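Local atomic coordinates of transcriptional regulator (Streptococcus pneumoniae, PDB entry 2GNP), a protein that probably regulates transcription in response to a small effector, most likely a sugar or sugar phosphate, through a Rossmann-like putative sugar-binding domain. Residues I38-E41 / R42-V46; P29-F32 / D33-P36; H95-A98 / K99-V102. All coordinates share one frame; numbering follows the deposited sequence.

In the fold
Interactions 1 and 2 are neighbours, with centres about 10 Å apart: segment 29-36 leads from strand 24-28 into the start of helix 36-54, whose first turns hold interaction 1. Arg42 joins them through a salt bridge from its NH2 to Asp34 OD2, while Leu39 CD2 packs on Asn30 ND2 at 3.5 Å. Interaction 3 stands apart, its centre about 20 Å from that of interaction 1 and about 27 Å from that of interaction 2. It precedes helix 102-113. Helix 67-75 is touched by Ser40 and Ser44 of interaction 1 and by Tyr100 of interaction 3, so the two share it as a neighbour, although their own nearest atoms stay about 8 Å apart.

Interaction 1: I38-E41 / R42-V46; sequences ILSE and RISQV
The first turns of helix 36-54 bring Leu39 against Ile43 and Ser40 against Ser44, each pair four residues apart on the same alpha-helix. Successive i to i+4 backbone bonds run through the segment, among them Ile43 N to Leu39 O at 3.0 Å, which is nearly straight at 165°. Ser40 O is gripped twice by one residue: Ser44 N reaches it at 2.9 Å and Ser44 OG at 2.7 Å, from opposite faces of the carbonyl plane. The hydroxyl can fold back in this way because OG lies beside the backbone N of Ser44 (chi1 -62°), and its proton is thereby spent within the helix. On the next flank, Leu39 CD1 meets Ile43 CD1 at 3.9 Å, the two branched side chains crossing at a slant. The same CD1 lies 3.7 Å from Arg42 NH2, and Ile38 CG2 is 3.8 Å from Arg42 NH1, so aliphatic groups border a guanidinium whose chain, bent at chi2 and chi3, turns back toward the start of the helix. There it forms a salt bridge with Asp34. Glu41 and Gln45 run side by side on an exposed flank. Around the helix, Ser40 and Ser44 pack on helix 67-75, Ile43 and Val46 rest on strand 24-28, and Leu39 and Ile43 also touch Tyr229.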
ATOM      1  N   ILE A  38       9.616  -6.499 -18.088  1.00 22.88           N
ATOM      2  CA  ILE A  38      10.940  -6.685 -17.503  1.00 21.51           C
ATOM      3  C   ILE A  38      11.110  -5.772 -16.235  1.00 20.49           C
ATOM      4  O   ILE A  38      11.703  -6.200 -15.203  1.00 20.21           O
ATOM      5  CB  ILE A  38      12.051  -6.373 -18.550  1.00 22.13           C
ATOM      6  CG1 ILE A  38      11.929  -7.383 -19.705  1.00 22.21           C
ATOM      7  CG2 ILE A  38      13.466  -6.463 -17.891  1.00 21.32           C
ATOM      8  CD1 ILE A  38      12.622  -7.000 -21.057  1.00 22.77           C
ATOM      9  N   LEU A  39      10.635  -4.529 -16.346  1.00 20.50           N
ATOM     10  CA  LEU A  39      10.786  -3.592 -15.235  1.00 19.40           C
ATOM     11  C   LEU A  39       9.957  -4.110 -14.067  1.00 20.43           C
ATOM     12  O   LEU A  39      10.480  -4.204 -12.964  1.00 21.00           O
ATOM     13  CB  LEU A  39      10.349  -2.177 -15.614  1.00 19.63           C
ATOM     14  CG  LEU A  39      10.384  -1.173 -14.448  1.00 17.17           C
ATOM     15  CD1 LEU A  39      11.779  -0.977 -13.874  1.00 17.36           C
ATOM     16  CD2 LEU A  39       9.842   0.212 -14.928  1.00 17.77           C
ATOM     17  N   SER A  40       8.698  -4.505 -14.315  1.00 21.63           N
ATOM     18  CA  SER A  40       7.861  -5.052 -13.219  1.00 21.66           C
ATOM     19  C   SER A  40       8.480  -6.308 -12.602  1.00 21.54           C
ATOM     20  O   SER A  40       8.445  -6.486 -11.384  1.00 20.56           O
ATOM     21  CB  SER A  40       6.435  -5.305 -13.730  1.00 21.63           C
ATOM     22  OG  SER A  40       5.659  -5.945 -12.720  1.00 25.53           O
ATOM     23  N   GLU A  41       9.084  -7.185 -13.413  1.00 20.64           N
ATOM     24  CA  GLU A  41       9.796  -8.329 -12.836  1.00 21.33           C
ATOM     25  C   GLU A  41      10.927  -7.903 -11.891  1.00 20.99           C
ATOM     26  O   GLU A  41      11.128  -8.500 -10.828  1.00 19.74           O
ATOM     27  CB  GLU A  41      10.371  -9.250 -13.936  1.00 22.93           C
ATOM     28  CG  GLU A  41      10.783 -10.663 -13.465  1.00 27.55           C
ATOM     29  CD  GLU A  41      12.173 -10.742 -12.837  1.00 32.42           C
ATOM     30  OE1 GLU A  41      13.007  -9.826 -13.037  1.00 35.27           O
ATOM     31  OE2 GLU A  41      12.450 -11.744 -12.137  1.00 36.14           O
ATOM     32  N   ARG A  42      11.689  -6.895 -12.300  1.00 19.46           N
ATOM     33  CA  ARG A  42      12.884  -6.508 -11.558  1.00 19.56           C
ATOM     34  C   ARG A  42      12.489  -5.931 -10.207  1.00 17.83           C
ATOM     35  O   ARG A  42      13.093  -6.272  -9.205  1.00 19.18           O
ATOM     36  CB  ARG A  42      13.669  -5.479 -12.342  1.00 19.40           C
ATOM     37  CG  ARG A  42      15.145  -5.342 -11.871  1.00 23.92           C
ATOM     38  CD  ARG A  42      16.107  -4.963 -13.066  1.00 28.75           C
ATOM     39  NE  ARG A  42      15.673  -3.719 -13.615  1.00 33.99           N
ATOM     40  CZ  ARG A  42      15.484  -3.432 -14.885  1.00 28.78           C
ATOM     41  NH1 ARG A  42      15.784  -4.284 -15.901  1.00 27.95           N
ATOM     42  NH2 ARG A  42      15.018  -2.246 -15.124  1.00 25.93           N
ATOM     43  N   ILE A  43      11.448  -5.099 -10.227  1.00 18.03           N
ATOM     44  CA  ILE A  43      10.956  -4.449  -9.016  1.00 18.38           C
ATOM     45  C   ILE A  43      10.343  -5.533  -8.128  1.00 17.77           C
ATOM     46  O   ILE A  43      10.620  -5.584  -6.934  1.00 18.32           O
ATOM     47  CB  ILE A  43       9.933  -3.341  -9.351  1.00 18.38           C
ATOM     48  CG1 ILE A  43      10.623  -2.159 -10.051  1.00 20.09           C
ATOM     49  CG2 ILE A  43       9.189  -2.873  -8.086  1.00 20.66           C
ATOM     50  CD1 ILE A  43       9.665  -1.167 -10.658  1.00 23.21           C
ATOM     51  N   SER A  44       9.546  -6.395  -8.728  1.00 16.86           N
ATOM     52  CA  SER A  44       8.868  -7.458  -7.968  1.00 17.19           C
ATOM     53  C   SER A  44       9.825  -8.411  -7.299  1.00 18.25           C
ATOM     54  O   SER A  44       9.550  -8.889  -6.184  1.00 17.99           O
ATOM     55  CB  SER A  44       7.888  -8.245  -8.847  1.00 16.26           C
ATOM     56  OG  SER A  44       6.870  -7.430  -9.337  1.00 18.90           O
ATOM     57  N   GLN A  45      10.945  -8.753  -7.961  1.00 19.10           N
ATOM     58  CA  GLN A  45      11.901  -9.688  -7.354  1.00 20.65           C
ATOM     59  C   GLN A  45      12.609  -9.066  -6.153  1.00 19.62           C
ATOM     60  O   GLN A  45      12.865  -9.716  -5.151  1.00 20.32           O
ATOM     61  CB  GLN A  45      12.918 -10.160  -8.425  1.00 21.93           C
ATOM     62  CG  GLN A  45      13.834 -11.215  -7.923  1.00 26.89           C
ATOM     63  CD  GLN A  45      13.080 -12.486  -7.495  1.00 31.00           C
ATOM     64  OE1 GLN A  45      13.157 -12.887  -6.338  1.00 37.67           O
ATOM     65  NE2 GLN A  45      12.332 -13.085  -8.411  1.00 31.25           N
ATOM     66  N   VAL A  46      12.948  -7.776  -6.278  1.00 18.39           N
ATOM     67  CA  VAL A  46      13.622  -7.077  -5.198  1.00 18.28           C
ATOM     68  C   VAL A  46      12.656  -7.074  -4.016  1.00 17.08           C
ATOM     69  O   VAL A  46      13.022  -7.481  -2.895  1.00 17.56           O
ATOM     70  CB  VAL A  46      14.017  -5.689  -5.619  1.00 18.05           C
ATOM     71  CG1 VAL A  46      14.403  -4.826  -4.377  1.00 18.92           C
ATOM     72  CG2 VAL A  46      15.195  -5.766  -6.664  1.00 17.57           C
TER

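Interaction 2: P29-F32 / D33-P36; sequences PNEF and DDTP
The carboxylate of Asp34 folds back onto Glu31 N across a type I beta turn that runs from Glu31 to Asp34. Its CG stands beside its own backbone N (chi1 -78°), which brings OD2 to within 2.9 Å of Glu31 N; this bond is almost straight at 173°, yet the N-H meets the oxygen from well above the carboxylate plane. OD1 rests 3.4 Å from Glu31 CB. The turn itself is closed by Asp34 N, which donates to Glu31 O at 3.1 Å, so a reciprocal pair of bonds ties the two residues. The Glu31 chain is extended beyond CG, and its OE1 comes to 4.3 Å from Asp34 OD1. At the turn's corner the Phe32 ring presents its edge to Asp33, with CD1 3.7 Å from Asp33 OD1 and the ring and carboxylate planes 65° apart. Water 1 accepts from Asn30 ND2, which also bonds to Asp252, and donates to Asp34 OD2 at 2.7 Å; Asn30 OD1 accepts from Asn254 N. Asp34 OD2 also receives the salt bridge from Arg42, and Arg42 forms a weak, long ion pair with Glu31. The gathered positive charge and donors should offset the repulsion between these two acids and probably keep Asp34 ionised.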
ATOM      1  N   PRO A  29      17.018   0.487 -10.698  1.00 20.69           N
ATOM      2  CA  PRO A  29      17.424   1.265 -11.856  1.00 22.10           C
ATOM      3  C   PRO A  29      16.551   0.954 -13.062  1.00 21.98           C
ATOM      4  O   PRO A  29      16.037  -0.183 -13.171  1.00 24.03           O
ATOM      5  CB  PRO A  29      18.855   0.786 -12.107  1.00 22.80           C
ATOM      6  CG  PRO A  29      18.886  -0.618 -11.602  1.00 24.10           C
ATOM      7  CD  PRO A  29      17.999  -0.559 -10.346  1.00 22.47           C
ATOM      8  N   ASN A  30      16.364   1.943 -13.935  1.00 22.03           N
ATOM      9  CA  ASN A  30      15.650   1.701 -15.170  1.00 23.24           C
ATOM     10  C   ASN A  30      16.730   1.480 -16.244  1.00 24.07           C
ATOM     11  O   ASN A  30      17.718   2.231 -16.260  1.00 24.25           O
ATOM     12  CB  ASN A  30      14.777   2.896 -15.540  1.00 21.90           C
ATOM     13  CG  ASN A  30      13.655   3.140 -14.524  1.00 23.69           C
ATOM     14  OD1 ASN A  30      13.848   3.831 -13.517  1.00 21.35           O
ATOM     15  ND2 ASN A  30      12.508   2.530 -14.767  1.00 20.66           N
ATOM     16  N   GLU A  31      16.519   0.483 -17.109  1.00 24.66           N
ATOM     17  CA  GLU A  31      17.497   0.071 -18.163  1.00 26.77           C
ATOM     18  C   GLU A  31      16.930   0.497 -19.528  1.00 25.57           C
ATOM     19  O   GLU A  31      15.731   0.471 -19.749  1.00 24.52           O
ATOM     20  CB  GLU A  31      17.782  -1.467 -18.156  1.00 27.03           C
ATOM     21  CG  GLU A  31      18.678  -2.056 -17.012  1.00 29.76           C
ATOM     22  CD  GLU A  31      19.090  -3.583 -17.183  1.00 32.25           C
ATOM     23  OE1 GLU A  31      18.784  -4.238 -18.224  1.00 41.60           O
ATOM     24  OE2 GLU A  31      19.720  -4.163 -16.248  1.00 39.47           O
ATOM     25  N   PHE A  32      17.794   0.935 -20.442  1.00 26.50           N
ATOM     26  CA  PHE A  32      17.319   1.368 -21.756  1.00 27.07           C
ATOM     27  C   PHE A  32      16.491   0.288 -22.477  1.00 26.48           C
ATOM     28  O   PHE A  32      15.524   0.612 -23.178  1.00 26.44           O
ATOM     29  CB  PHE A  32      18.507   1.762 -22.660  1.00 28.07           C
ATOM     30  CG  PHE A  32      18.086   2.368 -23.981  1.00 30.19           C
ATOM     31  CD1 PHE A  32      18.040   1.588 -25.149  1.00 32.60           C
ATOM     32  CD2 PHE A  32      17.722   3.713 -24.060  1.00 31.17           C
ATOM     33  CE1 PHE A  32      17.646   2.156 -26.383  1.00 32.90           C
ATOM     34  CE2 PHE A  32      17.336   4.284 -25.285  1.00 32.40           C
ATOM     35  CZ  PHE A  32      17.302   3.512 -26.433  1.00 32.11           C
ATOM     36  N   ASP A  33      16.904  -0.975 -22.322  1.00 26.93           N
ATOM     37  CA  ASP A  33      16.273  -2.114 -23.023  1.00 26.90           C
ATOM     38  C   ASP A  33      14.996  -2.645 -22.331  1.00 26.92           C
ATOM     39  O   ASP A  33      14.431  -3.657 -22.751  1.00 25.15           O
ATOM     40  CB  ASP A  33      17.283  -3.257 -23.126  1.00 28.62           C
ATOM     41  CG  ASP A  33      18.344  -2.994 -24.152  1.00 31.09           C
ATOM     42  OD1 ASP A  33      18.087  -2.151 -25.041  1.00 37.34           O
ATOM     43  OD2 ASP A  33      19.431  -3.604 -24.081  1.00 32.94           O
ATOM     44  N   ASP A  34      14.596  -2.002 -21.231  1.00 25.74           N
ATOM     45  CA  ASP A  34      13.372  -2.399 -20.492  1.00 25.23           C
ATOM     46  C   ASP A  34      12.125  -2.402 -21.323  1.00 25.20           C
ATOM     47  O   ASP A  34      11.936  -1.531 -22.193  1.00 26.13           O
ATOM     48  CB  ASP A  34      13.137  -1.507 -19.239  1.00 24.11           C
ATOM     49  CG  ASP A  34      14.042  -1.898 -18.067  1.00 26.46           C
ATOM     50  OD1 ASP A  34      14.694  -2.975 -18.169  1.00 27.08           O
ATOM     51  OD2 ASP A  34      14.124  -1.130 -17.073  1.00 23.46           O
ATOM     52  N   THR A  35      11.277  -3.392 -21.043  1.00 25.14           N
ATOM     53  CA  THR A  35       9.862  -3.356 -21.387  1.00 26.19           C
ATOM     54  C   THR A  35       9.132  -3.183 -20.055  1.00 26.22           C
ATOM     55  O   THR A  35       9.729  -3.426 -19.008  1.00 24.70           O
ATOM     56  CB  THR A  35       9.321  -4.702 -21.986  1.00 26.75           C
ATOM     57  OG1 THR A  35       9.251  -5.718 -20.950  1.00 23.63           O
ATOM     58  CG2 THR A  35      10.161  -5.214 -23.134  1.00 29.96           C
ATOM     59  N   PRO A  36       7.832  -2.817 -20.086  1.00 26.56           N
ATOM     60  CA  PRO A  36       7.072  -2.805 -18.810  1.00 26.64           C
ATOM     61  C   PRO A  36       7.131  -4.133 -18.028  1.00 27.22           C
ATOM     62  O   PRO A  36       7.191  -4.135 -16.782  1.00 27.76           O
ATOM     63  CB  PRO A  36       5.654  -2.470 -19.277  1.00 26.99           C
ATOM     64  CG  PRO A  36       5.888  -1.614 -20.498  1.00 27.69           C
ATOM     65  CD  PRO A  36       6.997  -2.351 -21.207  1.00 26.57           C
TER
HETATM   66  O   HOH W   1      12.487   1.028 -17.273  1.00 22.61           O
HETATM   67  O   HOH W   2      16.157  -4.504 -20.070  1.00 20.43           O
HETATM   68  O   HOH W   3      19.557  -4.313 -20.716  1.00 36.15           O

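Interaction 3: H95-A98 / K99-V102; sequences HIHA and KYHV
Two backbone bonds wind His97 to His101 into a short 3-10 turn just ahead of helix 102-113. Tyr100 N donates to His97 O at 2.8 Å and His101 N to Ala98 O at 3.2 Å; both donors stand well above the carbonyl planes they address, in keeping with the tight i to i+3 winding. The aromatic contact is a CH-pi one: His97 CB sits over one face of the Tyr100 ring, 4.0 Å from its centroid and 18° off the normal, displaced toward the rim. Beyond CB the imidazole runs past the phenol in near-parallel planes, 24° apart, but with centroids 5.3 Å apart the rings barely overlap. Apolar packing comes from Ile96, whose CD1 approaches Tyr100 CB at 3.9 Å and Tyr100 O at 3.5 Å; with chi1 at 69°, CG1 lies between the backbone N and the carbonyl carbon, directing the chain's end to the turn. Outside the turn, Tyr100 packs on Lys67 and Ser70 of helix 67-75. Backbone polarity is thus met partly within the turn and partly by Gly66 and Thr104, the side chains add mainly dispersion and CH-pi contacts, and the Lys99-Asp74 salt bridge reaches across to helix 67-75.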
ATOM      1  N   HIS A  95     -14.255  -4.358  -8.919  1.00 38.54           N
ATOM      2  CA  HIS A  95     -14.031  -5.057 -10.195  1.00 38.62           C
ATOM      3  C   HIS A  95     -12.567  -5.255 -10.596  1.00 39.15           C
ATOM      4  O   HIS A  95     -12.214  -5.285 -11.795  1.00 39.38           O
ATOM      5  CB  HIS A  95     -14.822  -4.395 -11.331  1.00 39.20           C
ATOM      6  CG  HIS A  95     -16.308  -4.536 -11.192  1.00 39.01           C
ATOM      7  ND1 HIS A  95     -17.135  -3.468 -10.900  1.00 41.50           N
ATOM      8  CD2 HIS A  95     -17.117  -5.616 -11.311  1.00 39.15           C
ATOM      9  CE1 HIS A  95     -18.387  -3.888 -10.833  1.00 39.58           C
ATOM     10  NE2 HIS A  95     -18.404  -5.187 -11.077  1.00 40.76           N
ATOM     11  N   ILE A  96     -11.706  -5.405  -9.599  1.00 38.73           N
ATOM     12  CA  ILE A  96     -10.297  -5.691  -9.886  1.00 38.36           C
ATOM     13  C   ILE A  96     -10.096  -7.195 -10.122  1.00 37.33           C
ATOM     14  O   ILE A  96     -10.981  -7.996  -9.805  1.00 36.36           O
ATOM     15  CB  ILE A  96      -9.353  -5.099  -8.802  1.00 38.93           C
ATOM     16  CG1 ILE A  96      -9.506  -5.838  -7.470  1.00 39.16           C
ATOM     17  CG2 ILE A  96      -9.626  -3.575  -8.641  1.00 38.03           C
ATOM     18  CD1 ILE A  96      -8.380  -5.558  -6.495  1.00 39.45           C
ATOM     19  N   HIS A  97      -8.958  -7.562 -10.713  1.00 36.16           N
ATOM     20  CA  HIS A  97      -8.627  -8.961 -10.965  1.00 35.54           C
ATOM     21  C   HIS A  97      -8.681  -9.765  -9.673  1.00 34.16           C
ATOM     22  O   HIS A  97      -8.152  -9.312  -8.639  1.00 33.68           O
ATOM     23  CB  HIS A  97      -7.236  -9.079 -11.592  1.00 36.26           C
ATOM     24  CG  HIS A  97      -7.216  -8.823 -13.067  1.00 40.31           C
ATOM     25  ND1 HIS A  97      -6.645  -9.699 -13.969  1.00 41.86           N
ATOM     26  CD2 HIS A  97      -7.705  -7.790 -13.800  1.00 41.78           C
ATOM     27  CE1 HIS A  97      -6.784  -9.213 -15.193  1.00 43.09           C
ATOM     28  NE2 HIS A  97      -7.427  -8.059 -15.121  1.00 42.04           N
ATOM     29  N   ALA A  98      -9.329 -10.939  -9.724  1.00 32.24           N
ATOM     30  CA  ALA A  98      -9.365 -11.834  -8.552  1.00 30.79           C
ATOM     31  C   ALA A  98      -7.959 -12.018  -8.005  1.00 29.64           C
ATOM     32  O   ALA A  98      -7.785 -12.163  -6.799  1.00 29.70           O
ATOM     33  CB  ALA A  98      -9.973 -13.202  -8.893  1.00 29.40           C
ATOM     34  N   LYS A  99      -6.975 -12.038  -8.904  1.00 28.69           N
ATOM     35  CA  LYS A  99      -5.555 -12.229  -8.540  1.00 28.88           C
ATOM     36  C   LYS A  99      -5.017 -11.143  -7.602  1.00 27.49           C
ATOM     37  O   LYS A  99      -4.026 -11.363  -6.852  1.00 29.96           O
ATOM     38  CB  LYS A  99      -4.695 -12.226  -9.801  1.00 28.42           C
ATOM     39  CG  LYS A  99      -4.252 -13.585 -10.288  1.00 32.59           C
ATOM     40  CD  LYS A  99      -3.316 -14.268  -9.304  1.00 33.43           C
ATOM     41  CE  LYS A  99      -1.839 -14.265  -9.779  1.00 33.80           C
ATOM     42  NZ  LYS A  99      -1.042 -15.102  -8.838  1.00 32.14           N
ATOM     43  N   TYR A 100      -5.648  -9.980  -7.692  1.00 25.85           N
ATOM     44  CA  TYR A 100      -5.228  -8.748  -7.016  1.00 23.79           C
ATOM     45  C   TYR A 100      -6.054  -8.471  -5.763  1.00 22.67           C
ATOM     46  O   TYR A 100      -5.794  -7.488  -5.041  1.00 22.36           O
ATOM     47  CB  TYR A 100      -5.373  -7.563  -7.983  1.00 25.13           C
ATOM     48  CG  TYR A 100      -4.486  -7.640  -9.245  1.00 24.64           C
ATOM     49  CD1 TYR A 100      -3.574  -8.684  -9.448  1.00 21.69           C
ATOM     50  CD2 TYR A 100      -4.575  -6.643 -10.227  1.00 28.17           C
ATOM     51  CE1 TYR A 100      -2.755  -8.739 -10.611  1.00 26.78           C
ATOM     52  CE2 TYR A 100      -3.776  -6.681 -11.374  1.00 27.75           C
ATOM     53  CZ  TYR A 100      -2.875  -7.714 -11.573  1.00 29.25           C
ATOM     54  OH  TYR A 100      -2.101  -7.712 -12.736  1.00 29.87           O
ATOM     55  N   HIS A 101      -7.064  -9.325  -5.490  1.00 20.51           N
ATOM     56  CA  HIS A 101      -7.973  -9.092  -4.375  1.00 17.85           C
ATOM     57  C   HIS A 101      -7.219  -9.350  -3.034  1.00 15.25           C
ATOM     58  O   HIS A 101      -6.438 -10.340  -2.963  1.00 15.85           O
ATOM     59  CB  HIS A 101      -9.134 -10.082  -4.446  1.00 20.20           C
ATOM     60  CG  HIS A 101     -10.119  -9.890  -3.365  1.00 23.28           C
ATOM     61  ND1 HIS A 101     -11.262  -9.125  -3.518  1.00 33.27           N
ATOM     62  CD2 HIS A 101     -10.099 -10.285  -2.075  1.00 26.75           C
ATOM     63  CE1 HIS A 101     -11.924  -9.109  -2.374  1.00 30.91           C
ATOM     64  NE2 HIS A 101     -11.226  -9.785  -1.476  1.00 30.16           N
ATOM     65  N   VAL A 102      -7.479  -8.533  -1.991  1.00 15.55           N
ATOM     66  CA  VAL A 102      -6.732  -8.762  -0.675  1.00 14.58           C
ATOM     67  C   VAL A 102      -6.868 -10.219  -0.193  1.00 14.12           C
ATOM     68  O   VAL A 102      -5.907 -10.805   0.332  1.00 13.48           O
ATOM     69  CB  VAL A 102      -7.124  -7.764   0.450  1.00 14.03           C
ATOM     70  CG1 VAL A 102      -8.598  -7.956   0.897  1.00 15.38           C
ATOM     71  CG2 VAL A 102      -6.153  -7.781   1.596  1.00 13.85           C
TER